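Long-range contacts in Pyrimidine/purine nucleoside phosphorylase (Acinetobacter sp. ADP1, PDB 3HQX), which probably catalyses the reversible phosphorolysis of diverse purine and pyrimidine nucleosides, giving the free base and alpha-D-ribose 1-phosphate: residues F22-C26 / P50-E54; K38-G42 / Y105-L109; E62-C68 / L80-S86; E67-A73 / S93-T99. All coordinates share one frame. Numbering follows the deposited sequence.

From the N terminus, contact 1 is the first to close along the sequence, when strand 51-54 comes back to the loop at 22-26. Strand 38-44, half of contact 2, lies in the chain between 22-26 and 50-54, so contacts 1 and 2 cross; they touch where Cys26 meets Tyr105. Contact 2 closes last, and contacts 3 and 4 are nested within it. Those two cross and share Glu67 and Cys68, yet both follow contact 1 in series. Contact 2 pairs central strands of the six-stranded sheet and contact 4 those of the four-stranded sheet. Contact 3 bridges the two sheets, while contact 1 lays a loop of the larger sheet on an edge strand of the smaller.

Contact 1 (F22-C26 / P50-E54)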
loop_
_atom_site.group_PDB
_atom_site.type_symbol
_atom_site.label_atom_id
_atom_site.label_comp_id
_atom_site.label_asym_id
_atom_site.label_seq_id
_atom_site.Cartn_x
_atom_site.Cartn_y
_atom_site.Cartn_z
ATOM N N PHE A 22 -12.156 -3.679 3.928
ATOM C CA PHE A 22 -12.260 -4.907 4.750
ATOM C C PHE A 22 -11.510 -4.764 6.062
ATOM O O PHE A 22 -10.819 -5.708 6.530
ATOM C CB PHE A 22 -11.788 -6.133 4.009
ATOM C CG PHE A 22 -12.358 -6.275 2.617
ATOM C CD1 PHE A 22 -13.663 -6.737 2.415
ATOM C CD2 PHE A 22 -11.572 -5.981 1.518
ATOM C CE1 PHE A 22 -14.160 -6.863 1.107
ATOM C CE2 PHE A 22 -12.081 -6.092 0.242
ATOM C CZ PHE A 22 -13.362 -6.537 0.053
ATOM N N GLY A 23 -11.620 -3.572 6.631
ATOM C CA GLY A 23 -11.068 -3.301 7.962
ATOM C C GLY A 23 -9.554 -3.384 7.969
ATOM O O GLY A 23 -8.973 -3.774 8.988
ATOM N N GLY A 24 -8.938 -3.073 6.812
ATOM C CA GLY A 24 -7.505 -3.028 6.617
ATOM C C GLY A 24 -6.893 -4.257 5.964
ATOM O O GLY A 24 -5.663 -4.445 5.973
ATOM N N LEU A 25 -7.725 -5.136 5.417
ATOM C CA LEU A 25 -7.162 -6.296 4.707
ATOM C C LEU A 25 -6.850 -6.067 3.234
ATOM O O LEU A 25 -6.106 -6.865 2.662
ATOM C CB LEU A 25 -8.086 -7.511 4.796
ATOM C CG LEU A 25 -8.243 -8.050 6.195
ATOM C CD1 LEU A 25 -9.327 -9.108 6.170
ATOM C CD2 LEU A 25 -6.909 -8.598 6.731
ATOM N N CYS A 26 -7.366 -5.015 2.635
ATOM C CA CYS A 26 -6.943 -4.641 1.265
ATOM C C CYS A 26 -6.543 -3.177 1.245
ATOM O O CYS A 26 -7.319 -2.320 1.655
ATOM C CB CYS A 26 -8.058 -4.886 0.270
ATOM S SG CYS A 26 -7.596 -4.528 -1.434
ATOM N N PRO A 50 -13.354 -15.229 2.636
ATOM C CA PRO A 50 -13.163 -14.559 1.351
ATOM C C PRO A 50 -13.617 -13.119 1.319
ATOM O O PRO A 50 -14.648 -12.749 1.971
ATOM C CB PRO A 50 -13.974 -15.393 0.364
ATOM C CG PRO A 50 -14.145 -16.723 1.026
ATOM C CD PRO A 50 -14.234 -16.404 2.503
ATOM N N LEU A 51 -12.834 -12.315 0.586
ATOM C CA LEU A 51 -13.148 -10.931 0.357
ATOM C C LEU A 51 -13.840 -10.750 -1.000
ATOM O O LEU A 51 -13.325 -11.212 -2.026
ATOM C CB LEU A 51 -11.878 -10.093 0.429
ATOM C CG LEU A 51 -11.029 -10.327 1.673
ATOM C CD1 LEU A 51 -9.838 -9.347 1.503
ATOM C CD2 LEU A 51 -11.856 -10.103 2.999
ATOM N N THR A 52 -14.978 -10.048 -1.028
ATOM C CA THR A 52 -15.743 -9.860 -2.284
ATOM C C THR A 52 -15.434 -8.515 -2.904
ATOM O O THR A 52 -15.607 -7.482 -2.252
ATOM C CB THR A 52 -17.314 -10.026 -2.128
ATOM O OG1 THR A 52 -17.646 -11.323 -1.592
ATOM C CG2 THR A 52 -18.001 -9.933 -3.462
ATOM N N PHE A 53 -15.037 -8.520 -4.187
ATOM C CA PHE A 53 -14.951 -7.319 -4.987
ATOM C C PHE A 53 -15.899 -7.390 -6.136
ATOM O O PHE A 53 -16.109 -8.488 -6.698
ATOM C CB PHE A 53 -13.557 -7.191 -5.566
ATOM C CG PHE A 53 -12.492 -7.008 -4.542
ATOM C CD1 PHE A 53 -12.173 -5.752 -4.120
ATOM C CD2 PHE A 53 -11.857 -8.099 -3.971
ATOM C CE1 PHE A 53 -11.178 -5.583 -3.176
ATOM C CE2 PHE A 53 -10.892 -7.936 -3.060
ATOM C CZ PHE A 53 -10.532 -6.689 -2.669
ATOM N N GLU A 54 -16.493 -6.231 -6.469
ATOM C CA GLU A 54 -17.495 -6.124 -7.537
ATOM C C GLU A 54 -17.002 -5.237 -8.674
ATOM O O GLU A 54 -16.359 -4.173 -8.447
ATOM C CB GLU A 54 -18.859 -5.647 -6.968
ATOM C CG GLU A 54 -19.360 -6.595 -5.883
ATOM C CD GLU A 54 -20.742 -6.263 -5.350
ATOM O OE1 GLU A 54 -21.399 -5.418 -5.970
ATOM O OE2 GLU A 54 -21.144 -6.849 -4.297
#
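In this two-sheet, cupin-like fold, the contact packs the turn between strands 12-21 and 26-32 against strand 51-54, an outer strand of the four-stranded sheet. No hydrogen bond crosses it; the contact rests on side-chain packing, plus one backbone carbonyl at a ring edge. The turn is tight: Phe22, Gly23 and Gly24 have successive positive phi angles, followed by a classic beta bulge at Leu25 and Cys26. Along the strand, Pro50 leans instead on Lys96 and Glu98. Leu51, buried and directed at the turn, lies over one face of the Phe22 ring, its CB 3.9 Å from the ring centroid and only 12° off the normal, a CH-pi contact; its CD1 also comes within 4.2 Å of Leu25 CB. The CA-to-CB bond of Thr52 points away, but its carbonyl O approaches the ring edge, 3.4 Å from Phe22 CZ. Phe53 completes the cluster by offering a ring face to the edge of Phe22. The planes meet at 78° with centroids 5.1 Å apart, an offset edge-to-face pair. Phe53 also meets the Phe95 ring within its own sheet. At the edge of the Phe53 ring lies a sulfur-aromatic contact, Cys26 SG standing 3.8 Å from Phe53 CZ.

Contact 2 (K38-G42 / Y105-L109); sequences KKTLG and YVCHL
Two extended strands, 38-42 and 105-109, run antiparallel at 162° with axes 4.7 Å apart. Lys39, Leu41, Val106 and His108 point to one face of the sheet, Thr40, Cys107 and Tyr105 to the other. At the open end Lys38 O accepts a hydrogen bond from a water (2.9 Å), which also accepts one from Lys39 NZ (2.9 Å) and a weak one from Leu109 N (3.3 Å). Lys39 (m, t) lays its CD 3.9 Å from Val106 CG1. Thr40 forms a hydrogen-bonded pair with Cys107 (Thr40 N to Cys107 O 3.0 Å, Cys107 N to Thr40 O 2.9 Å). Thr40 CB lies 3.8 Å from Cys107 CB. Leu41 (t, p) and Val106 (t) form a non-hydrogen-bonded pair, Leu41 CD1 4.0 Å from Val106 CG2. Gly42 and Tyr105 make the next hydrogen-bonded pair, Gly42 N to Tyr105 O and Tyr105 N to Gly42 O both 2.9 Å. Tyr105 takes chi1 p, bringing its ring face over Gly42 CA, 3.8 Å from the centroid; a CB there would hit Tyr105 OH. This is central pairing in a cupin-like six-stranded sheet: strand 26-32 flanks 38-42, strand 59-63 flanks 105-109, and Leu41 packs on His29 of the second subunit.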
loop_
_atom_site.group_PDB
_atom_site.type_symbol
_atom_site.label_atom_id
_atom_site.label_comp_id
_atom_site.label_asym_id
_atom_site.label_seq_id
_atom_site.Cartn_x
_atom_site.Cartn_y
_atom_site.Cartn_z
ATOM N N LYS A 38 -5.245 3.729 -16.291
ATOM C CA LYS A 38 -5.051 3.613 -14.858
ATOM C C LYS A 38 -4.986 2.145 -14.447
ATOM O O LYS A 38 -5.623 1.290 -15.066
ATOM C CB LYS A 38 -6.179 4.294 -14.094
ATOM C CG LYS A 38 -6.294 5.777 -14.352
ATOM C CD LYS A 38 -7.525 6.131 -15.155
ATOM C CE LYS A 38 -7.713 7.658 -15.149
ATOM N NZ LYS A 38 -8.180 8.147 -13.808
ATOM N N LYS A 39 -4.249 1.881 -13.369
ATOM C CA LYS A 39 -4.160 0.574 -12.732
ATOM C C LYS A 39 -4.182 0.793 -11.226
ATOM O O LYS A 39 -4.033 1.925 -10.783
ATOM C CB LYS A 39 -2.870 -0.153 -13.098
ATOM C CG LYS A 39 -2.756 -0.451 -14.611
ATOM C CD LYS A 39 -1.479 -1.189 -14.951
ATOM C CE LYS A 39 -1.204 -1.208 -16.447
ATOM N NZ LYS A 39 -2.382 -1.743 -17.285
ATOM N N THR A 40 -4.488 -0.251 -10.493
ATOM C CA THR A 40 -4.407 -0.244 -9.014
ATOM C C THR A 40 -3.239 -1.134 -8.650
ATOM O O THR A 40 -3.107 -2.239 -9.201
ATOM C CB THR A 40 -5.689 -0.859 -8.457
ATOM O OG1 THR A 40 -6.782 -0.009 -8.890
ATOM C CG2 THR A 40 -5.689 -0.831 -7.004
ATOM N N LEU A 41 -2.380 -0.653 -7.775
ATOM C CA LEU A 41 -1.289 -1.413 -7.151
ATOM C C LEU A 41 -1.674 -1.711 -5.719
ATOM O O LEU A 41 -1.857 -0.799 -4.948
ATOM C CB LEU A 41 0.026 -0.608 -7.220
ATOM C CG LEU A 41 1.256 -1.250 -6.598
ATOM C CD1 LEU A 41 1.629 -2.666 -7.159
ATOM C CD2 LEU A 41 2.455 -0.293 -6.739
ATOM N N GLY A 42 -1.854 -2.968 -5.385
ATOM C CA GLY A 42 -2.453 -3.263 -4.078
ATOM C C GLY A 42 -1.864 -4.457 -3.351
ATOM O O GLY A 42 -1.061 -5.203 -3.917
ATOM N N TYR A 105 -0.721 -7.426 -5.821
ATOM C CA TYR A 105 -1.397 -7.517 -7.112
ATOM C C TYR A 105 -1.386 -6.186 -7.871
ATOM O O TYR A 105 -1.170 -5.097 -7.299
ATOM C CB TYR A 105 -2.842 -8.030 -6.945
ATOM C CG TYR A 105 -3.733 -7.023 -6.271
ATOM C CD1 TYR A 105 -4.386 -6.048 -7.010
ATOM C CD2 TYR A 105 -3.901 -7.020 -4.900
ATOM C CE1 TYR A 105 -5.151 -5.070 -6.412
ATOM C CE2 TYR A 105 -4.693 -6.046 -4.282
ATOM C CZ TYR A 105 -5.290 -5.083 -5.039
ATOM O OH TYR A 105 -6.056 -4.158 -4.370
ATOM N N VAL A 106 -1.593 -6.313 -9.193
ATOM C CA VAL A 106 -1.954 -5.155 -10.036
ATOM C C VAL A 106 -3.323 -5.470 -10.656
ATOM O O VAL A 106 -3.547 -6.560 -11.225
ATOM C CB VAL A 106 -0.927 -4.950 -11.125
ATOM C CG1 VAL A 106 -1.392 -3.828 -12.070
ATOM C CG2 VAL A 106 0.435 -4.528 -10.512
ATOM N N CYS A 107 -4.231 -4.507 -10.543
ATOM C CA CYS A 107 -5.511 -4.566 -11.189
ATOM C C CYS A 107 -5.436 -3.697 -12.424
ATOM O O CYS A 107 -5.252 -2.484 -12.349
ATOM C CB CYS A 107 -6.611 -4.116 -10.244
ATOM S SG CYS A 107 -8.253 -4.342 -10.918
ATOM N N HIS A 108 -5.645 -4.361 -13.570
ATOM C CA HIS A 108 -5.646 -3.739 -14.870
ATOM C C HIS A 108 -7.080 -3.482 -15.294
ATOM O O HIS A 108 -7.890 -4.394 -15.352
ATOM C CB HIS A 108 -4.997 -4.669 -15.891
ATOM C CG HIS A 108 -3.565 -4.967 -15.635
ATOM N ND1 HIS A 108 -3.140 -6.027 -14.858
ATOM C CD2 HIS A 108 -2.449 -4.325 -16.041
ATOM C CE1 HIS A 108 -1.816 -6.012 -14.814
ATOM N NE2 HIS A 108 -1.374 -5.009 -15.525
ATOM N N LEU A 109 -7.403 -2.231 -15.601
ATOM C CA LEU A 109 -8.727 -1.897 -16.155
ATOM C C LEU A 109 -8.868 -2.361 -17.614
ATOM O O LEU A 109 -8.010 -2.110 -18.453
ATOM C CB LEU A 109 -9.021 -0.411 -16.014
ATOM C CG LEU A 109 -9.518 0.119 -14.662
ATOM C CD1 LEU A 109 -10.077 1.533 -14.870
ATOM C CD2 LEU A 109 -10.595 -0.740 -14.030
HETATM O O HOH W 1 -5.017 -0.554 -17.198
#

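Contact 3 (E62-C68 / L80-S86); sequences EIISGEC and LFRAGQS
Both segments are extended at their ends and bent between, and they run antiparallel in two registers offset by one residue. Glu62 faces Ser86 (CA-CA 4.2 Å), whereas Glu67 faces Arg82 (4.4 Å) and Cys68 faces Phe81 (5.4 Å). The first segment turns a corner at Ile64, where a classic beta bulge with Ser65 lies opposite Asp104, and passes through Gly66 at phi/psi 105/-165. The second makes a type II turn, Arg82 to Gln85, with Ala83 at -51/131 and Gly84 at 101/-15. Hydrogen bonds join Ile63 N to Gln85 O and Gly84 N to Ile63 O, both 2.9 Å, then Cys68 N to Phe81 O (2.8 Å) and Phe81 N to Cys68 O (3.0 Å). Within the turn Arg82 N donates a hydrogen bond to Gln85 OE1 (2.8 Å). Extended Glu67 (t, t) and Arg82 (m, t, t) make a salt bridge, Glu67 OE1 lying 2.8 Å from NE and 3.0 Å from NH2 of Arg82. Inside, Ile63 CG1 and Cys68 SG approach Phe81 CB at 4.1 and 4.0 Å. The contact thus spans the corner between the two cupin sheets: Glu62 pairs with strand 103-109, while strands 67-72 and 79-82 form a hairpin.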
loop_
_atom_site.group_PDB
_atom_site.type_symbol
_atom_site.label_atom_id
_atom_site.label_comp_id
_atom_site.label_asym_id
_atom_site.label_seq_id
_atom_site.Cartn_x
_atom_site.Cartn_y
_atom_site.Cartn_z
ATOM N N GLU A 62 -3.556 -9.317 -11.779
ATOM C CA GLU A 62 -2.256 -9.924 -11.981
ATOM C C GLU A 62 -1.626 -10.098 -10.614
ATOM O O GLU A 62 -1.498 -9.122 -9.870
ATOM C CB GLU A 62 -1.380 -8.990 -12.846
ATOM C CG GLU A 62 0.063 -9.488 -13.019
ATOM C CD GLU A 62 0.966 -8.534 -13.747
ATOM O OE1 GLU A 62 0.531 -7.422 -14.145
ATOM O OE2 GLU A 62 2.151 -8.913 -13.933
ATOM N N ILE A 63 -1.179 -11.318 -10.313
ATOM C CA ILE A 63 -0.513 -11.554 -9.050
ATOM C C ILE A 63 0.961 -11.234 -9.240
ATOM O O ILE A 63 1.644 -11.829 -10.070
ATOM C CB ILE A 63 -0.710 -12.997 -8.543
ATOM C CG1 ILE A 63 -2.220 -13.382 -8.396
ATOM C CG2 ILE A 63 -0.025 -13.184 -7.183
ATOM C CD1 ILE A 63 -3.100 -12.306 -7.723
ATOM N N ILE A 64 1.443 -10.348 -8.400
ATOM C CA ILE A 64 2.835 -9.900 -8.367
ATOM C C ILE A 64 3.679 -10.753 -7.357
ATOM O O ILE A 64 4.846 -11.061 -7.640
ATOM C CB ILE A 64 2.935 -8.363 -8.023
ATOM C CG1 ILE A 64 2.288 -7.478 -9.091
ATOM C CG2 ILE A 64 4.410 -7.965 -7.754
ATOM C CD1 ILE A 64 2.714 -7.727 -10.514
ATOM N N SER A 65 3.073 -11.073 -6.197
ATOM C CA SER A 65 3.682 -11.873 -5.160
ATOM C C SER A 65 2.635 -12.618 -4.368
ATOM O O SER A 65 1.595 -12.042 -4.027
ATOM C CB SER A 65 4.486 -10.986 -4.248
ATOM O OG SER A 65 5.173 -11.750 -3.232
ATOM N N GLY A 66 2.901 -13.889 -4.068
ATOM C CA GLY A 66 1.991 -14.652 -3.230
ATOM C C GLY A 66 1.168 -15.647 -3.989
ATOM O O GLY A 66 1.456 -16.023 -5.151
ATOM N N GLU A 67 0.155 -16.096 -3.287
ATOM C CA GLU A 67 -0.698 -17.216 -3.691
ATOM C C GLU A 67 -2.090 -16.884 -3.218
ATOM O O GLU A 67 -2.262 -16.467 -2.053
ATOM C CB GLU A 67 -0.253 -18.505 -2.990
ATOM C CG GLU A 67 -1.194 -19.702 -3.200
ATOM C CD GLU A 67 -0.658 -20.933 -2.602
ATOM O OE1 GLU A 67 0.514 -21.265 -2.837
ATOM O OE2 GLU A 67 -1.413 -21.576 -1.837
ATOM N N CYS A 68 -3.088 -17.067 -4.085
ATOM C CA CYS A 68 -4.490 -16.842 -3.653
ATOM C C CYS A 68 -5.403 -17.881 -4.252
ATOM O O CYS A 68 -5.070 -18.537 -5.217
ATOM C CB CYS A 68 -5.002 -15.421 -4.019
ATOM S SG CYS A 68 -4.970 -15.054 -5.755
ATOM N N LEU A 80 -6.743 -21.450 -8.138
ATOM C CA LEU A 80 -5.481 -21.086 -7.514
ATOM C C LEU A 80 -4.638 -20.239 -8.476
ATOM O O LEU A 80 -4.456 -20.598 -9.616
ATOM C CB LEU A 80 -4.685 -22.349 -7.212
ATOM C CG LEU A 80 -3.276 -22.222 -6.608
ATOM C CD1 LEU A 80 -3.319 -21.755 -5.205
ATOM C CD2 LEU A 80 -2.649 -23.635 -6.659
ATOM N N PHE A 81 -4.101 -19.149 -7.957
ATOM C CA PHE A 81 -3.191 -18.299 -8.706
ATOM C C PHE A 81 -1.980 -17.992 -7.882
ATOM O O PHE A 81 -2.100 -17.704 -6.674
ATOM C CB PHE A 81 -3.911 -16.998 -9.084
ATOM C CG PHE A 81 -5.118 -17.234 -9.910
ATOM C CD1 PHE A 81 -5.018 -17.500 -11.262
ATOM C CD2 PHE A 81 -6.362 -17.331 -9.323
ATOM C CE1 PHE A 81 -6.151 -17.796 -12.014
ATOM C CE2 PHE A 81 -7.478 -17.625 -10.084
ATOM C CZ PHE A 81 -7.373 -17.858 -11.412
ATOM N N ARG A 82 -0.822 -17.993 -8.539
ATOM C CA ARG A 82 0.445 -17.631 -7.904
ATOM C C ARG A 82 1.122 -16.536 -8.699
ATOM O O ARG A 82 0.688 -16.145 -9.807
ATOM C CB ARG A 82 1.370 -18.846 -7.740
ATOM C CG ARG A 82 0.880 -19.873 -6.754
ATOM C CD ARG A 82 1.791 -21.111 -6.580
ATOM N NE ARG A 82 1.311 -21.922 -5.468
ATOM C CZ ARG A 82 1.009 -23.224 -5.502
ATOM N NH1 ARG A 82 1.131 -23.924 -6.627
ATOM N NH2 ARG A 82 0.600 -23.816 -4.380
ATOM N N ALA A 83 2.205 -16.012 -8.131
ATOM C CA ALA A 83 2.915 -14.924 -8.769
ATOM C C ALA A 83 3.250 -15.202 -10.229
ATOM O O ALA A 83 3.739 -16.306 -10.612
ATOM C CB ALA A 83 4.207 -14.559 -7.972
ATOM N N GLY A 84 2.912 -14.210 -11.057
ATOM C CA GLY A 84 3.118 -14.276 -12.475
ATOM C C GLY A 84 1.862 -14.623 -13.259
ATOM O O GLY A 84 1.819 -14.454 -14.476
ATOM N N GLN A 85 0.859 -15.109 -12.573
ATOM C CA GLN A 85 -0.399 -15.478 -13.195
ATOM C C GLN A 85 -1.418 -14.371 -13.043
ATOM O O GLN A 85 -1.352 -13.581 -12.101
ATOM C CB GLN A 85 -0.882 -16.752 -12.538
ATOM C CG GLN A 85 0.048 -17.909 -12.788
ATOM C CD GLN A 85 -0.420 -19.223 -12.199
ATOM O OE1 GLN A 85 -0.909 -19.272 -11.063
ATOM N NE2 GLN A 85 -0.157 -20.333 -12.935
ATOM N N SER A 86 -2.378 -14.352 -13.961
ATOM C CA SER A 86 -3.491 -13.426 -13.959
ATOM C C SER A 86 -4.817 -14.137 -14.038
ATOM O O SER A 86 -4.910 -15.330 -14.451
ATOM C CB SER A 86 -3.400 -12.445 -15.136
ATOM O OG SER A 86 -2.242 -11.631 -15.047
#

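Contact 4 (E67-A73 / S93-T99); sequences ECRVKIA and SLFKIET
Strands 67-72 and 94-98 lie antiparallel at 159°, axes 4.7 Å apart, both extended. Arg69 and Glu98 exchange hydrogen bonds (Arg69 N to Glu98 O 3.0 Å, Glu98 N to Arg69 O 2.9 Å), as do Lys71 and Lys96 (N to O 2.9 Å each way), and Ala73 N donates a hydrogen bond to Leu94 O at 2.7 Å. The non-hydrogen-bonded pairs, Val70-Ile97 and Ile72-Phe95, form the apolar face. On it, Val70 (chi1 t) wedges between two neighbours: its CG1 lies 3.9 Å from Phe95 CD1, its CG2 3.8 Å from Ile97 CG1. Cys68 SG rests beside Ile97, 3.8 Å from its CD1. This is central pairing in the smaller sheet of a cupin-like fold, whose inner side meets Phe87 and Val89 of the other; Phe95, chi1 p, swings its ring to Phe53 and edge-to-face with Phe87. On the polar face Glu98 CG packs 4.1 Å from Arg69 CB. Ala73, at positive phi (61/-129), sets its CB 3.5 Å from Ser93 OG.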
loop_
_atom_site.group_PDB
_atom_site.type_symbol
_atom_site.label_atom_id
_atom_site.label_comp_id
_atom_site.label_asym_id
_atom_site.label_seq_id
_atom_site.Cartn_x
_atom_site.Cartn_y
_atom_site.Cartn_z
ATOM N N GLU A 67 0.155 -16.096 -3.287
ATOM C CA GLU A 67 -0.698 -17.216 -3.691
ATOM C C GLU A 67 -2.090 -16.884 -3.218
ATOM O O GLU A 67 -2.262 -16.467 -2.053
ATOM C CB GLU A 67 -0.253 -18.505 -2.990
ATOM C CG GLU A 67 -1.194 -19.702 -3.200
ATOM C CD GLU A 67 -0.658 -20.933 -2.602
ATOM O OE1 GLU A 67 0.514 -21.265 -2.837
ATOM O OE2 GLU A 67 -1.413 -21.576 -1.837
ATOM N N CYS A 68 -3.088 -17.067 -4.085
ATOM C CA CYS A 68 -4.490 -16.842 -3.653
ATOM C C CYS A 68 -5.403 -17.881 -4.252
ATOM O O CYS A 68 -5.070 -18.537 -5.217
ATOM C CB CYS A 68 -5.002 -15.421 -4.019
ATOM S SG CYS A 68 -4.970 -15.054 -5.755
ATOM N N ARG A 69 -6.584 -17.988 -3.676
ATOM C CA ARG A 69 -7.681 -18.769 -4.237
ATOM C C ARG A 69 -8.856 -17.851 -4.494
ATOM O O ARG A 69 -9.210 -17.046 -3.636
ATOM C CB ARG A 69 -8.027 -19.930 -3.301
ATOM C CG ARG A 69 -7.001 -21.019 -3.432
ATOM C CD ARG A 69 -7.152 -22.144 -2.459
ATOM N NE ARG A 69 -6.182 -23.218 -2.658
ATOM C CZ ARG A 69 -4.933 -23.232 -2.190
ATOM N NH1 ARG A 69 -4.388 -22.148 -1.555
ATOM N NH2 ARG A 69 -4.188 -24.315 -2.433
ATOM N N VAL A 70 -9.427 -17.960 -5.682
ATOM C CA VAL A 70 -10.470 -17.026 -6.125
ATOM C C VAL A 70 -11.636 -17.768 -6.728
ATOM O O VAL A 70 -11.444 -18.683 -7.512
ATOM C CB VAL A 70 -9.927 -16.049 -7.208
ATOM C CG1 VAL A 70 -10.958 -15.018 -7.522
ATOM C CG2 VAL A 70 -8.677 -15.352 -6.705
ATOM N N LYS A 71 -12.846 -17.317 -6.395
ATOM C CA LYS A 71 -14.046 -17.747 -7.101
ATOM C C LYS A 71 -14.505 -16.577 -7.907
ATOM O O LYS A 71 -14.872 -15.497 -7.331
ATOM C CB LYS A 71 -15.162 -18.103 -6.142
ATOM C CG LYS A 71 -14.934 -19.375 -5.436
ATOM C CD LYS A 71 -16.187 -19.789 -4.717
ATOM C CE LYS A 71 -16.042 -21.186 -4.144
ATOM N NZ LYS A 71 -14.952 -21.322 -3.123
ATOM N N ILE A 72 -14.510 -16.780 -9.222
ATOM C CA ILE A 72 -14.831 -15.724 -10.171
ATOM C C ILE A 72 -16.260 -15.817 -10.662
ATOM O O ILE A 72 -16.712 -16.903 -11.121
ATOM C CB ILE A 72 -13.905 -15.765 -11.398
ATOM C CG1 ILE A 72 -12.444 -15.624 -10.946
ATOM C CG2 ILE A 72 -14.259 -14.654 -12.349
ATOM C CD1 ILE A 72 -11.411 -15.969 -12.042
ATOM N N ALA A 73 -16.943 -14.677 -10.628
ATOM C CA ALA A 73 -18.254 -14.573 -11.238
ATOM C C ALA A 73 -19.150 -15.582 -10.531
ATOM O O ALA A 73 -19.181 -15.593 -9.284
ATOM C CB ALA A 73 -18.156 -14.809 -12.756
ATOM N N SER A 93 -19.694 -7.856 -12.691
ATOM C CA SER A 93 -19.603 -9.143 -12.049
ATOM C C SER A 93 -18.886 -8.957 -10.710
ATOM O O SER A 93 -18.951 -7.855 -10.121
ATOM C CB SER A 93 -18.865 -10.113 -12.986
ATOM O OG SER A 93 -18.935 -11.449 -12.529
ATOM N N LEU A 94 -18.260 -10.029 -10.232
ATOM C CA LEU A 94 -17.592 -10.059 -8.934
ATOM C C LEU A 94 -16.603 -11.212 -8.837
ATOM O O LEU A 94 -16.605 -12.151 -9.653
ATOM C CB LEU A 94 -18.595 -10.194 -7.776
ATOM C CG LEU A 94 -19.410 -11.474 -7.546
ATOM C CD1 LEU A 94 -18.612 -12.546 -7.012
ATOM C CD2 LEU A 94 -20.537 -11.210 -6.549
ATOM N N PHE A 95 -15.766 -11.126 -7.820
ATOM C CA PHE A 95 -14.881 -12.213 -7.446
ATOM C C PHE A 95 -14.685 -12.218 -5.942
ATOM O O PHE A 95 -14.841 -11.184 -5.311
ATOM C CB PHE A 95 -13.556 -12.173 -8.246
ATOM C CG PHE A 95 -12.625 -11.030 -7.918
ATOM C CD1 PHE A 95 -11.623 -11.212 -7.002
ATOM C CD2 PHE A 95 -12.713 -9.824 -8.542
ATOM C CE1 PHE A 95 -10.704 -10.239 -6.735
ATOM C CE2 PHE A 95 -11.772 -8.831 -8.274
ATOM C CZ PHE A 95 -10.790 -9.049 -7.353
ATOM N N LYS A 96 -14.368 -13.390 -5.394
ATOM C CA LYS A 96 -14.175 -13.592 -3.969
ATOM C C LYS A 96 -12.821 -14.223 -3.792
ATOM O O LYS A 96 -12.560 -15.260 -4.395
ATOM C CB LYS A 96 -15.250 -14.505 -3.394
ATOM C CG LYS A 96 -16.692 -14.033 -3.674
ATOM C CD LYS A 96 -17.727 -14.877 -2.929
ATOM C CE LYS A 96 -19.068 -14.237 -3.020
ATOM N NZ LYS A 96 -19.323 -13.835 -4.432
ATOM N N ILE A 97 -11.962 -13.564 -3.021
ATOM C CA ILE A 97 -10.565 -13.878 -2.969
ATOM C C ILE A 97 -10.132 -14.160 -1.531
ATOM O O ILE A 97 -10.577 -13.488 -0.571
ATOM C CB ILE A 97 -9.730 -12.754 -3.629
ATOM C CG1 ILE A 97 -8.230 -13.120 -3.708
ATOM C CG2 ILE A 97 -9.916 -11.418 -2.883
ATOM C CD1 ILE A 97 -7.440 -12.287 -4.782
ATOM N N GLU A 98 -9.294 -15.174 -1.382
ATOM C CA GLU A 98 -8.700 -15.515 -0.078
ATOM C C GLU A 98 -7.189 -15.707 -0.240
ATOM O O GLU A 98 -6.711 -16.133 -1.293
ATOM C CB GLU A 98 -9.399 -16.730 0.584
ATOM C CG GLU A 98 -9.845 -17.755 -0.362
ATOM C CD GLU A 98 -10.667 -18.870 0.277
ATOM O OE1 GLU A 98 -11.734 -18.614 0.846
ATOM O OE2 GLU A 98 -10.232 -20.007 0.192
ATOM N N THR A 99 -6.457 -15.406 0.825
ATOM C CA THR A 99 -5.045 -15.637 0.842
ATOM C C THR A 99 -4.557 -15.902 2.252
ATOM O O THR A 99 -5.183 -15.422 3.206
ATOM C CB THR A 99 -4.272 -14.414 0.235
ATOM O OG1 THR A 99 -2.890 -14.756 0.164
ATOM C CG2 THR A 99 -4.503 -13.110 1.060
HETATM O O HOH W 2 -0.190 -14.656 -0.799
#